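Local coordinates for protein probable TonB-dependent receptor (Pseudomonas aeruginosa, PDB 4K3F) that probably binds methionine in the periplasm as an NlpA-family lipoprotein, serving as the substrate-binding component of a transport system, at residues E83-Y88 with G113-L118; A156-V161 with A168-N173. All coordinates share one frame; numbering follows the deposited sequence.

Contact 1 (E83-Y88 with G113-L118); sequences EPLGAY and GGRALL. With MSE (selenomethionine), chain B.
Leu85 lies against the guanidinium of Arg115 in the ligand cleft of a periplasmic binding-protein fold, where helix 110-122 sends an arginine to the carboxylate of a bound selenomethionine. The closest approach is Leu85 CB to Arg115 NE at 3.8 Å. Leu85 CB and CD1 lie over one face of the guanidinium, CD1 displaced toward its rim, so an apolar branch covers the flat group without competing for its N-H groups. At the edge, Arg115 NH1 gives a hydrogen bond to ligand OXT, 2.8 Å long but bent, with an N-H...O angle of 133°. Glu83 takes the other end of the amino acid: its OE1 accepts from the ligand N at 2.6 Å, a carboxylate suited to an ammonium group. A water joins the two sides, accepting from Glu83 N and from Arg115 NH2 (3.0 Å) and donating to ligand O.

An all-extended arginine chain, with CG anti to the backbone N (chi1 168°), carries the guanidinium from the helix to the ligand. In the second shell, Glu190 forms a salt bridge with Arg115 NH2 and also accepts from Leu85 N, while Tyr196 makes a cation-pi contact with the guanidinium. His81 NE2 is hydrogen-bonded to Glu83 OE2, which would limit the carboxylate's rotation. Its other oxygen, OE1, lies 6.3 Å from Arg115 NH1, one charge at the ligand's amino group and the other at its carboxylate.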
loop_
_atom_site.group_PDB
_atom_site.type_symbol
_atom_site.label_atom_id
_atom_site.label_comp_id
_atom_site.label_asym_id
_atom_site.label_seq_id
_atom_site.Cartn_x
_atom_site.Cartn_y
_atom_site.Cartn_z
ATOM N N GLU A 83 -0.765 -6.192 0.172
ATOM C CA GLU A 83 0.404 -6.128 -0.732
ATOM C C GLU A 83 1.650 -6.323 0.099
ATOM O O GLU A 83 2.266 -5.354 0.507
ATOM C CB GLU A 83 0.509 -4.741 -1.390
ATOM C CG GLU A 83 -0.610 -4.407 -2.320
ATOM C CD GLU A 83 -0.600 -2.960 -2.820
ATOM O OE1 GLU A 83 0.434 -2.218 -2.736
ATOM O OE2 GLU A 83 -1.655 -2.567 -3.285
ATOM N N PRO A 84 2.033 -7.577 0.373
ATOM C CA PRO A 84 3.202 -7.763 1.238
ATOM C C PRO A 84 4.423 -6.984 0.748
ATOM O O PRO A 84 4.817 -7.080 -0.424
ATOM C CB PRO A 84 3.416 -9.264 1.208
ATOM C CG PRO A 84 2.033 -9.791 1.036
ATOM C CD PRO A 84 1.371 -8.831 0.056
ATOM N N LEU A 85 4.988 -6.185 1.635
ATOM C CA LEU A 85 6.083 -5.274 1.263
ATOM C C LEU A 85 7.393 -6.042 1.182
ATOM O O LEU A 85 7.738 -6.798 2.114
ATOM C CB LEU A 85 6.185 -4.178 2.304
ATOM C CG LEU A 85 7.155 -3.088 1.837
ATOM C CD1 LEU A 85 6.471 -1.760 1.875
ATOM C CD2 LEU A 85 8.345 -3.179 2.725
ATOM N N GLY A 86 8.126 -5.817 0.089
ATOM C CA GLY A 86 9.406 -6.411 -0.131
ATOM C C GLY A 86 10.585 -5.452 -0.042
ATOM O O GLY A 86 10.456 -4.224 -0.231
ATOM N N ALA A 87 11.748 -6.051 0.187
ATOM C CA ALA A 87 13.059 -5.398 0.121
ATOM C C ALA A 87 13.757 -5.834 -1.163
ATOM O O ALA A 87 13.839 -7.029 -1.440
ATOM C CB ALA A 87 13.886 -5.774 1.347
ATOM N N TYR A 88 14.223 -4.864 -1.951
ATOM C CA TYR A 88 14.791 -5.090 -3.255
ATOM C C TYR A 88 16.194 -4.541 -3.307
ATOM O O TYR A 88 16.543 -3.623 -2.586
ATOM C CB TYR A 88 13.936 -4.436 -4.363
ATOM C CG TYR A 88 12.497 -4.870 -4.336
ATOM C CD1 TYR A 88 11.556 -4.179 -3.589
ATOM C CD2 TYR A 88 12.067 -5.977 -5.040
ATOM C CE1 TYR A 88 10.241 -4.586 -3.533
ATOM C CE2 TYR A 88 10.749 -6.380 -4.982
ATOM C CZ TYR A 88 9.838 -5.694 -4.225
ATOM O OH TYR A 88 8.510 -6.082 -4.170
ATOM N N GLY A 113 7.126 3.944 6.672
ATOM C CA GLY A 113 8.473 3.935 7.256
ATOM C C GLY A 113 8.534 2.926 8.408
ATOM O O GLY A 113 9.419 2.080 8.457
ATOM N N GLY A 114 7.560 2.976 9.318
ATOM C CA GLY A 114 7.540 2.075 10.459
ATOM C C GLY A 114 7.431 0.634 10.032
ATOM O O GLY A 114 8.103 -0.228 10.547
ATOM N N ARG A 115 6.533 0.397 9.073
ATOM C CA ARG A 115 6.346 -0.898 8.455
ATOM C C ARG A 115 7.662 -1.477 7.870
ATOM O O ARG A 115 7.981 -2.647 8.068
ATOM C CB ARG A 115 5.311 -0.723 7.374
ATOM C CG ARG A 115 5.141 -1.848 6.423
ATOM C CD ARG A 115 4.148 -1.422 5.358
ATOM N NE ARG A 115 3.647 -2.589 4.715
ATOM C CZ ARG A 115 2.770 -2.585 3.721
ATOM N NH1 ARG A 115 2.340 -1.431 3.211
ATOM N NH2 ARG A 115 2.376 -3.728 3.227
ATOM N N ALA A 116 8.401 -0.629 7.154
ATOM C CA ALA A 116 9.679 -1.009 6.589
ATOM C C ALA A 116 10.668 -1.383 7.673
ATOM O O ALA A 116 11.345 -2.410 7.560
ATOM C CB ALA A 116 10.233 0.126 5.734
ATOM N N LEU A 117 10.730 -0.567 8.756
ATOM C CA LEU A 117 11.648 -0.880 9.853
ATOM C C LEU A 117 11.269 -2.225 10.502
ATOM O O LEU A 117 12.143 -3.007 10.901
ATOM C CB LEU A 117 11.645 0.228 10.891
ATOM C CG LEU A 117 12.305 1.526 10.432
ATOM C CD1 LEU A 117 12.026 2.650 11.429
ATOM C CD2 LEU A 117 13.806 1.321 10.279
ATOM N N LEU A 118 9.971 -2.483 10.629
ATOM C CA LEU A 118 9.524 -3.767 11.184
ATOM C C LEU A 118 9.925 -4.962 10.319
ATOM O O LEU A 118 10.271 -6.016 10.854
ATOM C CB LEU A 118 8.008 -3.765 11.421
ATOM C CG LEU A 118 7.559 -2.877 12.589
ATOM C CD1 LEU A 118 6.042 -2.866 12.672
ATOM C CD2 LEU A 118 8.118 -3.332 13.912
HETATM N N MSE B 300 -0.693 -0.076 -1.757
HETATM C CA MSE B 300 0.214 0.453 -0.697
HETATM C C MSE B 300 0.599 -0.731 0.182
HETATM O O MSE B 300 -0.266 -1.544 0.526
HETATM O OXT MSE B 300 1.767 -0.869 0.561
HETATM C CB MSE B 300 -0.459 1.556 0.136
HETATM C CG MSE B 300 0.458 2.124 1.193
HETATM SE SE MSE B 300 -0.517 3.393 2.331
HETATM C CE MSE B 300 -0.817 4.779 1.083
HETATM O O HOH W 1 -0.334 -3.904 1.957
#

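Contact 2 (A156-V161 with A168-N173). With MSE (selenomethionine), chain B.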
loop_
_atom_site.group_PDB
_atom_site.type_symbol
_atom_site.label_atom_id
_atom_site.label_comp_id
_atom_site.label_asym_id
_atom_site.label_seq_id
_atom_site.Cartn_x
_atom_site.Cartn_y
_atom_site.Cartn_z
ATOM N N ALA A 156 6.860 6.963 -3.625
ATOM C CA ALA A 156 6.785 6.819 -5.066
ATOM C C ALA A 156 8.144 6.939 -5.751
ATOM O O ALA A 156 8.309 6.461 -6.872
ATOM C CB ALA A 156 5.849 7.871 -5.647
ATOM N N THR A 157 9.114 7.526 -5.064
ATOM C CA THR A 157 10.426 7.775 -5.638
ATOM C C THR A 157 11.401 6.611 -5.472
ATOM O O THR A 157 12.480 6.624 -6.040
ATOM C CB THR A 157 11.100 9.024 -5.050
ATOM O OG1 THR A 157 11.580 8.782 -3.736
ATOM C CG2 THR A 157 10.195 10.260 -5.087
ATOM N N LEU A 158 11.039 5.623 -4.655
ATOM C CA LEU A 158 11.979 4.585 -4.340
ATOM C C LEU A 158 12.412 3.707 -5.541
ATOM O O LEU A 158 13.597 3.337 -5.627
ATOM C CB LEU A 158 11.496 3.742 -3.148
ATOM C CG LEU A 158 11.175 4.493 -1.843
ATOM C CD1 LEU A 158 11.106 3.488 -0.665
ATOM C CD2 LEU A 158 12.152 5.592 -1.520
ATOM N N PRO A 159 11.512 3.399 -6.476
ATOM C CA PRO A 159 12.003 2.566 -7.615
ATOM C C PRO A 159 13.079 3.264 -8.426
ATOM O O PRO A 159 13.985 2.608 -8.925
ATOM C CB PRO A 159 10.746 2.356 -8.463
ATOM C CG PRO A 159 9.627 2.406 -7.453
ATOM C CD PRO A 159 10.031 3.447 -6.453
ATOM N N ARG A 160 12.998 4.588 -8.498
ATOM C CA ARG A 160 13.953 5.383 -9.252
ATOM C C ARG A 160 15.301 5.479 -8.575
ATOM O O ARG A 160 16.298 5.804 -9.255
ATOM C CB ARG A 160 13.416 6.801 -9.522
ATOM C CG ARG A 160 12.528 6.885 -10.760
ATOM C CD ARG A 160 12.263 8.329 -11.180
ATOM N NE ARG A 160 11.841 9.161 -10.045
ATOM C CZ ARG A 160 10.580 9.446 -9.707
ATOM N NH1 ARG A 160 9.548 8.992 -10.416
ATOM N NH2 ARG A 160 10.349 10.207 -8.643
ATOM N N VAL A 161 15.352 5.252 -7.259
ATOM C CA VAL A 161 16.655 5.305 -6.572
ATOM C C VAL A 161 17.225 3.935 -6.315
ATOM O O VAL A 161 18.323 3.827 -5.789
ATOM C CB VAL A 161 16.692 6.132 -5.258
ATOM C CG1 VAL A 161 16.235 7.562 -5.498
ATOM C CG2 VAL A 161 15.925 5.474 -4.153
ATOM N N ALA A 168 16.336 -1.181 -1.092
ATOM C CA ALA A 168 15.149 -0.352 -0.961
ATOM C C ALA A 168 13.942 -1.181 -0.596
ATOM O O ALA A 168 13.711 -2.250 -1.146
ATOM C CB ALA A 168 14.892 0.452 -2.218
ATOM N N LEU A 169 13.173 -0.683 0.369
ATOM C CA LEU A 169 11.932 -1.340 0.771
ATOM C C LEU A 169 10.805 -0.550 0.128
ATOM O O LEU A 169 10.562 0.589 0.505
ATOM C CB LEU A 169 11.803 -1.416 2.298
ATOM C CG LEU A 169 12.556 -2.605 2.951
ATOM C CD1 LEU A 169 14.060 -2.515 2.738
ATOM C CD2 LEU A 169 12.213 -2.690 4.429
ATOM N N ILE A 170 10.152 -1.172 -0.847
ATOM C CA ILE A 170 9.294 -0.461 -1.801
ATOM C C ILE A 170 7.888 -0.997 -1.718
ATOM O O ILE A 170 7.687 -2.205 -1.795
ATOM C CB ILE A 170 9.796 -0.651 -3.219
ATOM C CG1 ILE A 170 11.253 -0.163 -3.281
ATOM C CG2 ILE A 170 8.907 0.098 -4.183
ATOM C CD1 ILE A 170 11.896 -0.341 -4.622
ATOM N N ASN A 171 6.928 -0.096 -1.525
ATOM C CA ASN A 171 5.518 -0.456 -1.526
ATOM C C ASN A 171 5.199 -1.195 -2.809
ATOM O O ASN A 171 5.613 -0.801 -3.928
ATOM C CB ASN A 171 4.618 0.766 -1.413
ATOM C CG ASN A 171 4.766 1.466 -0.081
ATOM O OD1 ASN A 171 5.630 2.361 0.091
ATOM N ND2 ASN A 171 3.980 1.046 0.881
ATOM N N THR A 172 4.409 -2.246 -2.671
ATOM C CA THR A 172 4.190 -3.158 -3.817
ATOM C C THR A 172 3.510 -2.474 -5.024
ATOM O O THR A 172 3.813 -2.765 -6.190
ATOM C CB THR A 172 3.412 -4.383 -3.321
ATOM O OG1 THR A 172 4.268 -5.084 -2.422
ATOM C CG2 THR A 172 2.989 -5.281 -4.469
ATOM N N ASN A 173 2.554 -1.563 -4.782
ATOM C CA ASN A 173 1.928 -0.859 -5.889
ATOM C C ASN A 173 2.946 -0.170 -6.781
ATOM O O ASN A 173 2.877 -0.297 -8.009
ATOM C CB ASN A 173 0.846 0.121 -5.443
ATOM C CG ASN A 173 1.396 1.343 -4.747
ATOM O OD1 ASN A 173 1.856 1.286 -3.607
ATOM N ND2 ASN A 173 1.368 2.460 -5.443
HETATM N N MSE B 300 -0.693 -0.076 -1.757
HETATM C CA MSE B 300 0.214 0.453 -0.697
HETATM C C MSE B 300 0.599 -0.731 0.182
HETATM O O MSE B 300 -0.266 -1.544 0.526
HETATM O OXT MSE B 300 1.767 -0.869 0.561
HETATM C CB MSE B 300 -0.459 1.556 0.136
HETATM C CG MSE B 300 0.458 2.124 1.193
HETATM SE SE MSE B 300 -0.517 3.393 2.331
HETATM C CE MSE B 300 -0.817 4.779 1.083
#
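Two carboxamides, Asn171 and Asn173, turn polar atoms toward the selenomethionine, while behind them the pyrrolidine ring of Pro159 crosses the side chain of Ile170 at a slant. At the Asn171 amide, ND2 donates to ligand OXT at 2.9 Å, almost straight at 169°. An asparagine suits this place because its short side chain carries a neutral amide N-H that can donate to the ligand carboxylate. Asn173 presents the acceptor instead: its OD1 takes a weak, 3.4 Å hydrogen bond from the ligand N and is also hydrogen-bonded to Tyr40 OH. Its CG sits between the backbone N and carbonyl carbon (chi1 71°), which, with chi2 at -73°, brings OD1 to the ligand N.

The contact between the segments themselves is apolar. Ile170 divides its branches: CG1 meets Leu158 CB at 3.9 Å, and CG2 reaches the Pro159 ring at CG, 4.1 Å away. A beta-branched residue thus packs against two successive residues of the weakly bonded helical turn 158-161. Leu158 CD1 presses on Leu169 O at 3.2 Å, and that buried carbonyl oxygen has no hydrogen-bonding partner in the model.

Leu158 also touches Val105 and Pro107 of strand 103-107, and Pro159 meets Tyr174 of helix 172-177. The turn therefore packs on one side of the five-stranded sheet, while Leu169, directed away from 156-161, touches Ala116, Leu119 and Leu120 of helix 110-122.

In the fold
Both contacts are buried, though Pro159 of contact 2 is partly exposed, and belong to the same five-stranded sheet, in which strands 86-88 and 167-170 run antiparallel as neighbours, probably joined by hydrogen bonds from Tyr88 N to Ala168 O (2.8 Å) and from Ile170 N to Gly86 O (3.1 Å). Contact 1 joins the chain leading into strand 86-88 to helix 110-122, whereas contact 2 joins strand 167-170 to turn 158-161. Their chemistry differs accordingly: contact 1 sets a charged arginine beside a leucine and reaches the ligand with two full charges and a water, whereas contact 2 is aliphatic between its segments and touches the ligand through neutral amides of 168-173 alone.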